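Local coordinates for SusD family protein (Bacteroides uniformis, PDB 7KV1) that probably binds beta-glucan at the cell surface of a gut bacterium, as a SusD-family glycan-binding protein built on tetratricopeptide repeats, at residues N69-D74 / Y403-Y408; V311-I316 / Y399-R404. All coordinates share one frame; numbering follows the deposited sequence.

Interaction 1: residues N69-D74 / Y403-Y408; sequences NALNID and YRYYRY. With NCO (cobalt hexammine(III)), chain C; EDO (1,2-ethanediol), chain D.
The phenol end of Tyr403 overlaps the side chain of Asn72: Tyr403 OH lies 3.1 Å from Asn72 CB, and Tyr403 CE1 is 3.8 Å from Asn72 CG. The amide and the ring meet obliquely, their planes 54° apart, so the two groups pack without stacking. Tyr403 CG stands anti to the backbone N (chi1 -176°), which sends the ring from the strand across to the start of helix 71-76. The amide of Asn72 is held from outside the contact, ND2 donating to the carbonyl of Gly464.

A second, lighter touch lies further along the strand. Leu71 CD1 reaches the edge of the Tyr405 ring, 4.1 Å from CE2, and the two side chains cross at about a right angle. Tyr405 OH donates a 2.6 Å hydrogen bond to O2 of an ethanediol, probably from the crystallisation liquor, which is itself held by Glu239. On the strand, Tyr405 CD1 sits 3.5 Å above the face of the Tyr406 ring, over its centre.

At the far end of 403-408, well away from helix 71-76, Tyr408 OH accepts a 3.1 Å hydrogen bond from N5 of cobalt hexammine, whose pocket also includes Phe266. Asn69 ND2 ties the residues before the helix to its first turn through a 2.8 Å bond to the syn lone pair of Asp74 OD2.

Strand 403-407 pairs antiparallel with strand 286-290, and Tyr405 and Tyr406 both face Trp288 in a classic beta bulge. Helix 71-76 packs against this small sheet through Asn72 and Leu71, while Ile73 and Asp74 touch Trp95 of helix 93-99, Leu71 and Asp74 meet Leu112 of helix 110-129, and Asn72 and Ile73 also reach helix 312-315.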
loop_
_atom_site.group_PDB
_atom_site.type_symbol
_atom_site.label_atom_id
_atom_site.label_comp_id
_atom_site.label_asym_id
_atom_site.label_seq_id
_atom_site.Cartn_x
_atom_site.Cartn_y
_atom_site.Cartn_z
ATOM N N ASN A 69 12.769 4.791 4.164
ATOM C CA ASN A 69 11.698 4.721 3.138
ATOM C C ASN A 69 10.419 4.187 3.794
ATOM O O ASN A 69 10.500 3.725 4.950
ATOM C CB ASN A 69 12.156 3.868 1.960
ATOM C CG ASN A 69 11.205 3.978 0.788
ATOM O OD1 ASN A 69 10.528 4.997 0.626
ATOM N ND2 ASN A 69 11.134 2.937 -0.022
ATOM N N ALA A 70 9.276 4.269 3.101
ATOM C CA ALA A 70 7.977 3.771 3.598
ATOM C C ALA A 70 7.074 3.480 2.399
ATOM O O ALA A 70 7.086 4.255 1.430
ATOM C CB ALA A 70 7.365 4.778 4.535
ATOM N N LEU A 71 6.312 2.402 2.473
ATOM C CA LEU A 71 5.449 1.948 1.349
ATOM C C LEU A 71 4.362 3.000 1.093
ATOM O O LEU A 71 3.953 3.136 -0.083
ATOM C CB LEU A 71 4.846 0.584 1.699
ATOM C CG LEU A 71 5.866 -0.563 1.764
ATOM C CD1 LEU A 71 5.205 -1.863 2.175
ATOM C CD2 LEU A 71 6.566 -0.735 0.422
ATOM N N ASN A 72 3.832 3.665 2.131
ATOM C CA ASN A 72 2.744 4.656 1.916
ATOM C C ASN A 72 3.353 5.900 1.265
ATOM O O ASN A 72 2.671 6.471 0.387
ATOM C CB ASN A 72 1.896 4.947 3.166
ATOM C CG ASN A 72 2.667 5.540 4.329
ATOM O OD1 ASN A 72 3.855 5.241 4.518
ATOM N ND2 ASN A 72 1.995 6.364 5.143
ATOM N N ILE A 73 4.583 6.307 1.630
ATOM C CA ILE A 73 5.269 7.439 0.953
ATOM C C ILE A 73 5.386 7.070 -0.537
ATOM O O ILE A 73 4.998 7.888 -1.385
ATOM C CB ILE A 73 6.629 7.799 1.593
ATOM C CG1 ILE A 73 6.448 8.339 3.017
ATOM C CG2 ILE A 73 7.372 8.771 0.709
ATOM C CD1 ILE A 73 7.738 8.503 3.775
ATOM N N ASP A 74 5.888 5.880 -0.837
ATOM C CA ASP A 74 6.137 5.443 -2.241
ATOM C C ASP A 74 4.803 5.452 -3.005
ATOM O O ASP A 74 4.782 5.897 -4.181
ATOM C CB ASP A 74 6.830 4.080 -2.275
ATOM C CG ASP A 74 8.237 4.042 -1.681
ATOM O OD1 ASP A 74 8.808 5.131 -1.380
ATOM O OD2 ASP A 74 8.765 2.931 -1.542
ATOM N N TYR A 403 1.668 -0.811 10.197
ATOM C CA TYR A 403 1.247 -0.253 8.898
ATOM C C TYR A 403 -0.016 -1.003 8.497
ATOM O O TYR A 403 0.073 -2.221 8.284
ATOM C CB TYR A 403 2.333 -0.363 7.820
ATOM C CG TYR A 403 1.877 0.313 6.558
ATOM C CD1 TYR A 403 1.543 1.660 6.580
ATOM C CD2 TYR A 403 1.647 -0.383 5.387
ATOM C CE1 TYR A 403 1.064 2.312 5.454
ATOM C CE2 TYR A 403 1.153 0.252 4.252
ATOM C CZ TYR A 403 0.844 1.598 4.289
ATOM O OH TYR A 403 0.351 2.252 3.197
ATOM N N ARG A 404 -1.143 -0.298 8.430
ATOM C CA ARG A 404 -2.456 -0.896 8.084
ATOM C C ARG A 404 -2.449 -1.055 6.562
ATOM O O ARG A 404 -2.414 -0.027 5.859
ATOM C CB ARG A 404 -3.640 -0.045 8.566
ATOM C CG ARG A 404 -3.929 -0.087 10.061
ATOM C CD ARG A 404 -2.827 0.408 10.986
ATOM N NE ARG A 404 -3.377 0.619 12.332
ATOM C CZ ARG A 404 -2.704 1.073 13.375
ATOM N NH1 ARG A 404 -1.407 1.349 13.283
ATOM N NH2 ARG A 404 -3.318 1.210 14.539
ATOM N N TYR A 405 -2.405 -2.286 6.065
ATOM C CA TYR A 405 -2.190 -2.540 4.612
ATOM C C TYR A 405 -3.526 -2.750 3.912
ATOM O O TYR A 405 -3.761 -2.075 2.894
ATOM C CB TYR A 405 -1.245 -3.719 4.358
ATOM C CG TYR A 405 -0.604 -3.646 2.993
ATOM C CD1 TYR A 405 -1.300 -3.994 1.836
ATOM C CD2 TYR A 405 0.674 -3.150 2.861
ATOM C CE1 TYR A 405 -0.719 -3.878 0.582
ATOM C CE2 TYR A 405 1.265 -3.019 1.614
ATOM C CZ TYR A 405 0.575 -3.388 0.470
ATOM O OH TYR A 405 1.225 -3.266 -0.732
ATOM N N TYR A 406 -4.365 -3.629 4.464
ATOM C CA TYR A 406 -5.717 -3.955 3.953
ATOM C C TYR A 406 -6.714 -3.782 5.088
ATOM O O TYR A 406 -6.525 -4.433 6.099
ATOM C CB TYR A 406 -5.784 -5.384 3.413
ATOM C CG TYR A 406 -5.052 -5.556 2.112
ATOM C CD1 TYR A 406 -5.280 -4.673 1.065
ATOM C CD2 TYR A 406 -4.106 -6.553 1.948
ATOM C CE1 TYR A 406 -4.572 -4.785 -0.124
ATOM C CE2 TYR A 406 -3.414 -6.689 0.753
ATOM C CZ TYR A 406 -3.638 -5.791 -0.285
ATOM O OH TYR A 406 -2.930 -5.868 -1.449
ATOM N N ARG A 407 -7.727 -2.943 4.892
ATOM C CA ARG A 407 -8.858 -2.754 5.835
ATOM C C ARG A 407 -10.167 -3.212 5.170
ATOM O O ARG A 407 -10.331 -3.076 3.957
ATOM C CB ARG A 407 -8.988 -1.276 6.218
ATOM C CG ARG A 407 -7.740 -0.721 6.873
ATOM C CD ARG A 407 -8.047 0.586 7.528
ATOM N NE ARG A 407 -8.072 1.764 6.688
ATOM C CZ ARG A 407 -9.148 2.507 6.410
ATOM N NH1 ARG A 407 -10.355 2.124 6.779
ATOM N NH2 ARG A 407 -9.001 3.641 5.735
ATOM N N TYR A 408 -11.121 -3.629 5.970
ATOM C CA TYR A 408 -12.454 -4.045 5.480
ATOM C C TYR A 408 -13.183 -2.866 4.793
ATOM O O TYR A 408 -14.070 -3.173 3.979
ATOM C CB TYR A 408 -13.236 -4.671 6.636
ATOM C CG TYR A 408 -14.639 -5.120 6.329
ATOM C CD1 TYR A 408 -14.887 -6.251 5.561
ATOM C CD2 TYR A 408 -15.723 -4.412 6.807
ATOM C CE1 TYR A 408 -16.183 -6.666 5.303
ATOM C CE2 TYR A 408 -17.026 -4.830 6.582
ATOM C CZ TYR A 408 -17.255 -5.942 5.803
ATOM O OH TYR A 408 -18.530 -6.347 5.566
HETATM CO CO NCO C . -20.784 -8.397 8.546
HETATM N N1 NCO C . -19.982 -9.381 10.101
HETATM N N2 NCO C . -21.582 -7.590 6.905
HETATM N N3 NCO C . -22.516 -7.968 9.584
HETATM N N4 NCO C . -21.561 -10.096 7.921
HETATM N N5 NCO C . -19.091 -8.783 7.473
HETATM N N6 NCO C . -20.038 -6.675 9.169
HETATM C C1 EDO D . 1.769 -2.667 -4.494
HETATM O O1 EDO D . 2.770 -3.114 -3.593
HETATM C C2 EDO D . 0.634 -2.005 -3.809
HETATM O O2 EDO D . -0.054 -2.894 -2.931
#

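Interaction 2: residues V311-I316 / Y399-R404; sequences VLPTLI and YNNNYR
Pro313 and Tyr399 make the CH-pi part of this contact: Pro313 CB lies over one face of the Tyr399 ring, 3.9 Å from its centroid and 26° off the normal. It is displaced toward the rim, 3.5 Å from Tyr399 CD1. With CG anti to the carbonyl carbon (chi1 -67°), the Tyr399 ring extends over Pro313, the two side chains running past each other in opposite directions. Van der Waals contact continues at Pro313 CG, 3.7 Å from Asn401 OD1.

The polar part gathers at the ring edge. Thr314 OG1 sits there, near the ring plane and 3.4 Å from Tyr399 CE1; the two side chains cross at about a right angle. One water bridges the two hydroxyls, donating to Thr314 OG1 over 2.8 Å and lying 2.7 Å from Tyr399 OH. Each hydroxyl has a further partner, Leu397 O for Thr314 and Trp327 NE1 for Tyr399, and Phe388 stacks on the Tyr399 ring. Replacing Tyr399 with an alanine would probably uncover the Pro313 ring and leave the bridging water and Trp327 NE1 without their hydroxyl partner.

Direct contact between the short helix 312-315 and the loop leading into strand 403-407 thus rests on packing over an aromatic face, whereas polar linkage passes through the water, which together with Leu397 O and Trp327 NE1 satisfies two buried hydroxyls.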
loop_
_atom_site.group_PDB
_atom_site.type_symbol
_atom_site.label_atom_id
_atom_site.label_comp_id
_atom_site.label_asym_id
_atom_site.label_seq_id
_atom_site.Cartn_x
_atom_site.Cartn_y
_atom_site.Cartn_z
ATOM N N VAL A 311 10.305 4.029 11.174
ATOM C CA VAL A 311 10.816 5.428 11.152
ATOM C C VAL A 311 9.719 6.360 10.620
ATOM O O VAL A 311 9.910 7.600 10.612
ATOM C CB VAL A 311 12.099 5.504 10.295
ATOM C CG1 VAL A 311 11.837 5.256 8.819
ATOM C CG2 VAL A 311 12.822 6.815 10.464
ATOM N N LEU A 312 8.609 5.794 10.144
ATOM C CA LEU A 312 7.663 6.577 9.322
ATOM C C LEU A 312 7.255 7.838 10.083
ATOM O O LEU A 312 7.237 8.927 9.511
ATOM C CB LEU A 312 6.461 5.710 8.938
ATOM C CG LEU A 312 5.267 6.506 8.427
ATOM C CD1 LEU A 312 5.619 7.257 7.147
ATOM C CD2 LEU A 312 4.094 5.574 8.185
ATOM N N PRO A 313 6.871 7.772 11.372
ATOM C CA PRO A 313 6.448 8.982 12.084
ATOM C C PRO A 313 7.549 10.057 12.174
ATOM O O PRO A 313 7.240 11.252 12.138
ATOM C CB PRO A 313 5.987 8.447 13.463
ATOM C CG PRO A 313 5.650 7.009 13.195
ATOM C CD PRO A 313 6.666 6.555 12.162
ATOM N N THR A 314 8.817 9.646 12.132
ATOM C CA THR A 314 9.938 10.610 12.072
ATOM C C THR A 314 9.927 11.287 10.707
ATOM O O THR A 314 10.097 12.507 10.672
ATOM C CB THR A 314 11.294 9.957 12.335
ATOM O OG1 THR A 314 11.260 9.498 13.690
ATOM C CG2 THR A 314 12.441 10.917 12.073
ATOM N N LEU A 315 9.723 10.527 9.636
ATOM C CA LEU A 315 9.814 11.056 8.252
ATOM C C LEU A 315 8.786 12.179 8.047
ATOM O O LEU A 315 9.158 13.211 7.410
ATOM C CB LEU A 315 9.609 9.914 7.243
ATOM C CG LEU A 315 10.656 8.799 7.294
ATOM C CD1 LEU A 315 10.361 7.695 6.302
ATOM C CD2 LEU A 315 12.062 9.336 7.093
ATOM N N ILE A 316 7.554 11.993 8.531
ATOM C CA ILE A 316 6.351 12.754 8.052
ATOM C C ILE A 316 5.793 13.697 9.126
ATOM O O ILE A 316 4.577 14.061 9.077
ATOM C CB ILE A 316 5.289 11.780 7.523
ATOM C CG1 ILE A 316 4.684 10.957 8.658
ATOM C CG2 ILE A 316 5.892 10.920 6.433
ATOM C CD1 ILE A 316 3.523 10.094 8.215
ATOM N N TYR A 399 9.123 4.103 16.143
ATOM C CA TYR A 399 7.787 4.139 16.780
ATOM C C TYR A 399 7.151 2.773 16.570
ATOM O O TYR A 399 7.668 1.999 15.747
ATOM C CB TYR A 399 6.972 5.292 16.186
ATOM C CG TYR A 399 7.501 6.658 16.509
ATOM C CD1 TYR A 399 8.455 7.262 15.707
ATOM C CD2 TYR A 399 7.053 7.348 17.616
ATOM C CE1 TYR A 399 8.957 8.510 16.007
ATOM C CE2 TYR A 399 7.516 8.617 17.921
ATOM C CZ TYR A 399 8.466 9.196 17.101
ATOM O OH TYR A 399 8.986 10.402 17.376
ATOM N N ASN A 400 6.062 2.474 17.268
ATOM C CA ASN A 400 5.479 1.106 17.258
ATOM C C ASN A 400 4.316 1.000 16.265
ATOM O O ASN A 400 3.653 -0.064 16.249
ATOM C CB ASN A 400 4.993 0.686 18.655
ATOM C CG ASN A 400 3.886 1.577 19.165
ATOM O OD1 ASN A 400 3.333 2.383 18.416
ATOM N ND2 ASN A 400 3.585 1.478 20.449
ATOM N N ASN A 401 4.012 2.050 15.508
ATOM C CA ASN A 401 2.796 2.049 14.644
ATOM C C ASN A 401 2.878 0.913 13.623
ATOM O O ASN A 401 3.746 0.995 12.716
ATOM C CB ASN A 401 2.619 3.352 13.870
ATOM C CG ASN A 401 2.529 4.540 14.795
ATOM O OD1 ASN A 401 3.528 4.901 15.411
ATOM N ND2 ASN A 401 1.357 5.163 14.875
ATOM N N ASN A 402 1.970 -0.061 13.715
ATOM C CA ASN A 402 1.732 -1.038 12.620
ATOM C C ASN A 402 1.293 -0.286 11.349
ATOM O O ASN A 402 0.575 0.744 11.435
ATOM C CB ASN A 402 0.655 -2.057 12.964
ATOM C CG ASN A 402 1.086 -3.068 14.010
ATOM O OD1 ASN A 402 2.193 -2.982 14.541
ATOM N ND2 ASN A 402 0.204 -4.016 14.297
ATOM N N TYR A 403 1.668 -0.811 10.197
ATOM C CA TYR A 403 1.247 -0.253 8.898
ATOM C C TYR A 403 -0.016 -1.003 8.497
ATOM O O TYR A 403 0.073 -2.221 8.284
ATOM C CB TYR A 403 2.333 -0.363 7.820
ATOM C CG TYR A 403 1.877 0.313 6.558
ATOM C CD1 TYR A 403 1.543 1.660 6.580
ATOM C CD2 TYR A 403 1.647 -0.383 5.387
ATOM C CE1 TYR A 403 1.064 2.312 5.454
ATOM C CE2 TYR A 403 1.153 0.252 4.252
ATOM C CZ TYR A 403 0.844 1.598 4.289
ATOM O OH TYR A 403 0.351 2.252 3.197
ATOM N N ARG A 404 -1.143 -0.298 8.430
ATOM C CA ARG A 404 -2.456 -0.896 8.084
ATOM C C ARG A 404 -2.449 -1.055 6.562
ATOM O O ARG A 404 -2.414 -0.027 5.859
ATOM C CB ARG A 404 -3.640 -0.045 8.566
ATOM C CG ARG A 404 -3.929 -0.087 10.061
ATOM C CD ARG A 404 -2.827 0.408 10.986
ATOM N NE ARG A 404 -3.377 0.619 12.332
ATOM C CZ ARG A 404 -2.704 1.073 13.375
ATOM N NH1 ARG A 404 -1.407 1.349 13.283
ATOM N NH2 ARG A 404 -3.318 1.210 14.539
HETATM O O HOH W 1 11.141 11.198 15.949
#

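From the N terminus, the chain first passes 69-74, at the start of helix 71-76, and much later 311-316, before both find their partners on 399-408. Interaction 1 closes a long loop of 328 residues; interaction 2 closes one of 82 that is nested inside it, and the two share Tyr403 and Arg404. Their centres lie about 10 Å apart. The two earlier segments also pack on each other directly, Ile73 CD1 meeting Leu315 CD1 at 3.7 Å. Helix 71-76, in the N-terminal part of the chain, and helix 312-315, in the SusD-family part that follows, are thus gathered around strand 403-407 and the loop before it.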